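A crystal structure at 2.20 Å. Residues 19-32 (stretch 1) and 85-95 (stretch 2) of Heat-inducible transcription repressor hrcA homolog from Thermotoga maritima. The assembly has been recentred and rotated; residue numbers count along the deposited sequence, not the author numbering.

Stretch 1 19-32: QRKVLYCIVREYIE
Stretch 2 85-95: RFYYEEMLKIS

Residues 19-32 form one uninterrupted stretch of α-helix, with phi/psi near -63/-43 and i to i+4 backbone hydrogen bonds such as Arg-28 N to Tyr-24 O (3.0 Å). The helix of the second stretch has similar torsions and crosses the first at -103°, the axes approaching to 9.5 Å. The backbones come nearest where Tyr-24 CA and Tyr-87 CA lie 5.8 Å apart, and 543 Å² is buried in total.

Two tyrosines interlock there. Tyr-87 (chi1 172°, chi2 82°) points its CA-to-CB bond toward the first helix and fills a hollow lined by Tyr-24, Val-27, Arg-28 and Ile-31. Val-27 (t) places CG1 3.4 Å from Tyr-87 CG, Ile-31 (chi1 m, chi2 t) brings CD1 to 3.8 Å from Tyr-87 CE2, and Arg-28 CB lies 4.0 Å from Tyr-87 CE1. In return, Tyr-24 (chi1 -175°, chi2 -104°) leaves its backbone sideways, but its end reaches in among Tyr-87, Glu-90, Met-91 and Ile-94. The two rings are inclined by only 28°, yet with centroids 5.2 Å apart they are slid past one another and barely overlap; Tyr-24 CE2 meets Tyr-87 CE1 at 3.5 Å. Met-91 (chi1 m, chi2 -93°, chi3 43°) sets its sulfur at the edge of the Tyr-24 ring, SD lying 4.9 Å from the ring centroid. The modelled approach of Tyr-24 OH to Met-91 SD is too tight to interpret.

Phe-86 (chi1 172°, chi2 88°) makes a second fit. Leu-23 (chi1 t, chi2 t) covers one face of its ring, CD1 to Phe-86 CD2 being 3.1 Å, while Arg-20 CG approaches the ring edge 3.7 Å from Phe-86 CZ. No hydrogen bond joins the helices; side-chain packing dominates the contact.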

# COMPACT_ATOMS: atom_id res chain seq x y z
N GLN A 19 37.88 -16.20 5.81
CA GLN A 19 37.54 -16.75 4.50
C GLN A 19 36.02 -16.85 4.30
O GLN A 19 35.52 -16.68 3.19
CB GLN A 19 38.23 -18.12 4.33
CG GLN A 19 39.76 -18.00 4.19
CD GLN A 19 40.52 -19.29 4.48
OE1 GLN A 19 39.96 -20.27 4.96
NE2 GLN A 19 41.81 -19.27 4.18
N ARG A 20 35.30 -17.13 5.39
CA ARG A 20 33.85 -17.14 5.37
C ARG A 20 33.33 -15.74 5.05
O ARG A 20 32.44 -15.58 4.23
CB ARG A 20 33.29 -17.61 6.72
CG ARG A 20 33.20 -19.13 6.88
CD ARG A 20 32.52 -19.58 8.18
NE ARG A 20 33.20 -20.75 8.76
CZ ARG A 20 33.07 -22.01 8.31
NH1 ARG A 20 32.27 -22.29 7.28
NH2 ARG A 20 33.74 -23.00 8.89
N LYS A 21 33.90 -14.72 5.69
CA LYS A 21 33.51 -13.34 5.44
C LYS A 21 33.86 -12.93 4.02
O LYS A 21 33.08 -12.27 3.37
CB LYS A 21 34.15 -12.40 6.45
CG LYS A 21 33.73 -12.69 7.90
CD LYS A 21 33.11 -11.47 8.59
CE LYS A 21 34.16 -10.53 9.18
NZ LYS A 21 33.61 -9.68 10.30
N VAL A 22 35.02 -13.36 3.52
CA VAL A 22 35.42 -13.04 2.15
C VAL A 22 34.43 -13.65 1.14
O VAL A 22 34.07 -13.01 0.15
CB VAL A 22 36.85 -13.54 1.85
CG1 VAL A 22 37.18 -13.36 0.38
CG2 VAL A 22 37.88 -12.81 2.71
N LEU A 23 33.99 -14.87 1.39
CA LEU A 23 33.06 -15.53 0.49
C LEU A 23 31.72 -14.81 0.53
O LEU A 23 31.08 -14.59 -0.50
CB LEU A 23 32.86 -16.99 0.91
CG LEU A 23 32.47 -18.03 -0.14
CD1 LEU A 23 31.65 -19.15 0.47
CD2 LEU A 23 31.80 -17.48 -1.37
N TYR A 24 31.32 -14.42 1.73
CA TYR A 24 30.08 -13.70 1.94
C TYR A 24 30.08 -12.37 1.17
O TYR A 24 29.11 -12.05 0.49
CB TYR A 24 29.89 -13.46 3.43
CG TYR A 24 28.60 -12.83 3.79
CD1 TYR A 24 28.54 -11.49 4.13
CD2 TYR A 24 27.43 -13.57 3.79
CE1 TYR A 24 27.35 -10.90 4.47
CE2 TYR A 24 26.23 -12.99 4.12
CZ TYR A 24 26.20 -11.66 4.46
OH TYR A 24 25.01 -11.10 4.78
N CYS A 25 31.18 -11.63 1.24
CA CYS A 25 31.25 -10.33 0.57
C CYS A 25 31.21 -10.47 -0.95
O CYS A 25 30.53 -9.70 -1.61
CB CYS A 25 32.48 -9.54 1.00
SG CYS A 25 32.23 -8.74 2.60
N ILE A 26 31.94 -11.45 -1.48
CA ILE A 26 31.97 -11.71 -2.92
C ILE A 26 30.55 -11.94 -3.45
O ILE A 26 30.14 -11.31 -4.41
CB ILE A 26 32.88 -12.94 -3.23
CG1 ILE A 26 34.35 -12.56 -3.09
CG2 ILE A 26 32.62 -13.50 -4.63
CD1 ILE A 26 35.28 -13.72 -2.84
N VAL A 27 29.82 -12.84 -2.81
CA VAL A 27 28.46 -13.18 -3.22
C VAL A 27 27.53 -11.99 -3.10
O VAL A 27 26.75 -11.71 -4.01
CB VAL A 27 27.88 -14.36 -2.41
CG1 VAL A 27 26.47 -14.66 -2.84
CG2 VAL A 27 28.73 -15.61 -2.60
N ARG A 28 27.63 -11.25 -2.01
CA ARG A 28 26.82 -10.06 -1.80
C ARG A 28 27.12 -9.02 -2.87
O ARG A 28 26.22 -8.40 -3.43
CB ARG A 28 27.11 -9.48 -0.41
CG ARG A 28 26.18 -8.38 0.01
CD ARG A 28 26.73 -7.52 1.13
NE ARG A 28 26.37 -8.01 2.46
CZ ARG A 28 25.16 -7.90 3.01
NH1 ARG A 28 24.16 -7.34 2.34
NH2 ARG A 28 24.94 -8.37 4.25
N GLU A 29 28.40 -8.81 -3.14
CA GLU A 29 28.82 -7.90 -4.19
C GLU A 29 28.38 -8.37 -5.57
O GLU A 29 28.01 -7.56 -6.41
CB GLU A 29 30.34 -7.69 -4.15
CG GLU A 29 30.87 -6.67 -5.16
CD GLU A 29 30.30 -5.28 -4.97
OE1 GLU A 29 30.47 -4.45 -5.89
OE2 GLU A 29 29.69 -5.01 -3.92
N TYR A 30 28.38 -9.68 -5.81
CA TYR A 30 28.02 -10.20 -7.14
C TYR A 30 26.53 -10.02 -7.42
O TYR A 30 26.14 -9.65 -8.52
CB TYR A 30 28.37 -11.68 -7.25
CG TYR A 30 27.94 -12.31 -8.55
CD1 TYR A 30 28.49 -11.92 -9.77
CD2 TYR A 30 26.99 -13.32 -8.57
CE1 TYR A 30 28.10 -12.51 -10.97
CE2 TYR A 30 26.59 -13.92 -9.75
CZ TYR A 30 27.14 -13.50 -10.95
OH TYR A 30 26.73 -14.11 -12.10
N ILE A 31 25.71 -10.31 -6.41
CA ILE A 31 24.26 -10.11 -6.50
C ILE A 31 23.95 -8.63 -6.78
O ILE A 31 23.14 -8.32 -7.66
CB ILE A 31 23.58 -10.62 -5.20
CG1 ILE A 31 23.53 -12.15 -5.23
CG2 ILE A 31 22.19 -10.03 -5.04
CD1 ILE A 31 23.34 -12.81 -3.86
N GLU A 32 24.62 -7.73 -6.05
CA GLU A 32 24.39 -6.28 -6.19
C GLU A 32 24.75 -5.72 -7.58
O GLU A 32 23.93 -5.05 -8.21
CB GLU A 32 25.16 -5.53 -5.09
CG GLU A 32 25.01 -4.01 -5.07
CD GLU A 32 23.59 -3.53 -4.82
OE1 GLU A 32 22.76 -4.32 -4.32
OE2 GLU A 32 23.29 -2.35 -5.12
N ARG A 85 24.60 -21.13 -2.15
CA ARG A 85 24.01 -21.87 -1.03
C ARG A 85 24.66 -21.45 0.27
O ARG A 85 23.98 -21.23 1.25
CB ARG A 85 24.14 -23.37 -1.25
CG ARG A 85 23.84 -24.30 -0.05
CD ARG A 85 22.48 -24.16 0.61
NE ARG A 85 21.38 -24.49 -0.28
CZ ARG A 85 20.10 -24.47 0.06
NH1 ARG A 85 19.72 -24.17 1.30
NH2 ARG A 85 19.20 -24.79 -0.83
N PHE A 86 25.98 -21.32 0.27
CA PHE A 86 26.70 -20.89 1.48
C PHE A 86 26.18 -19.53 1.91
O PHE A 86 25.89 -19.33 3.07
CB PHE A 86 28.21 -20.82 1.23
CG PHE A 86 28.98 -20.21 2.37
CD1 PHE A 86 29.43 -20.99 3.41
CD2 PHE A 86 29.22 -18.83 2.40
CE1 PHE A 86 30.13 -20.42 4.48
CE2 PHE A 86 29.92 -18.26 3.45
CZ PHE A 86 30.38 -19.05 4.48
N TYR A 87 26.03 -18.60 0.96
CA TYR A 87 25.56 -17.25 1.25
C TYR A 87 24.17 -17.29 1.87
O TYR A 87 23.95 -16.71 2.92
CB TYR A 87 25.54 -16.39 -0.01
CG TYR A 87 24.90 -15.04 0.14
CD1 TYR A 87 25.60 -13.97 0.68
CD2 TYR A 87 23.58 -14.82 -0.27
CE1 TYR A 87 24.99 -12.70 0.83
CE2 TYR A 87 22.98 -13.58 -0.14
CZ TYR A 87 23.68 -12.52 0.41
OH TYR A 87 23.07 -11.28 0.54
N TYR A 88 23.24 -18.00 1.24
CA TYR A 88 21.88 -18.15 1.76
C TYR A 88 21.84 -18.69 3.20
O TYR A 88 21.09 -18.17 4.03
CB TYR A 88 21.06 -19.08 0.85
CG TYR A 88 19.66 -19.39 1.34
CD1 TYR A 88 18.64 -18.45 1.25
CD2 TYR A 88 19.36 -20.62 1.90
CE1 TYR A 88 17.36 -18.73 1.72
CE2 TYR A 88 18.09 -20.91 2.35
CZ TYR A 88 17.09 -19.97 2.26
OH TYR A 88 15.82 -20.26 2.72
N GLU A 89 22.61 -19.74 3.48
CA GLU A 89 22.64 -20.33 4.82
C GLU A 89 23.11 -19.33 5.87
O GLU A 89 22.60 -19.32 6.99
CB GLU A 89 23.55 -21.57 4.86
CG GLU A 89 23.03 -22.78 4.10
CD GLU A 89 21.74 -23.32 4.68
OE1 GLU A 89 21.65 -23.52 5.92
OE2 GLU A 89 20.79 -23.56 3.90
N GLU A 90 24.08 -18.50 5.52
CA GLU A 90 24.60 -17.50 6.44
C GLU A 90 23.61 -16.36 6.66
O GLU A 90 23.52 -15.84 7.77
CB GLU A 90 25.95 -16.95 5.96
CG GLU A 90 27.10 -17.94 6.11
CD GLU A 90 27.47 -18.25 7.56
OE1 GLU A 90 27.23 -17.39 8.46
OE2 GLU A 90 28.02 -19.35 7.81
N MET A 91 22.85 -15.98 5.63
CA MET A 91 21.83 -14.93 5.80
C MET A 91 20.67 -15.43 6.61
O MET A 91 20.08 -14.68 7.37
CB MET A 91 21.31 -14.40 4.46
CG MET A 91 22.37 -13.71 3.62
SD MET A 91 22.47 -11.90 3.85
CE MET A 91 22.34 -11.67 5.63
N LEU A 92 20.34 -16.71 6.46
CA LEU A 92 19.24 -17.34 7.20
C LEU A 92 19.56 -17.29 8.70
O LEU A 92 18.71 -16.99 9.51
CB LEU A 92 19.05 -18.79 6.74
CG LEU A 92 17.62 -19.32 6.58
CD1 LEU A 92 17.69 -20.64 5.85
CD2 LEU A 92 16.93 -19.49 7.92
N LYS A 93 20.82 -17.57 9.01
CA LYS A 93 21.35 -17.55 10.37
C LYS A 93 21.30 -16.15 10.99
O LYS A 93 20.96 -16.01 12.16
CB LYS A 93 22.80 -18.06 10.36
CG LYS A 93 23.41 -18.37 11.71
CD LYS A 93 23.41 -19.87 12.01
CE LYS A 93 24.34 -20.66 11.09
NZ LYS A 93 24.31 -22.11 11.44
N ILE A 94 21.64 -15.14 10.19
CA ILE A 94 21.63 -13.75 10.65
C ILE A 94 20.20 -13.20 10.75
O ILE A 94 19.93 -12.29 11.53
CB ILE A 94 22.51 -12.87 9.71
CG1 ILE A 94 23.99 -13.24 9.86
CG2 ILE A 94 22.32 -11.38 10.01
CD1 ILE A 94 24.86 -12.83 8.67
N SER A 95 19.27 -13.79 9.99
CA SER A 95 17.86 -13.39 10.05
C SER A 95 17.13 -13.87 11.32
O SER A 95 15.97 -13.52 11.54
CB SER A 95 17.12 -13.88 8.80
OG SER A 95 17.65 -13.27 7.63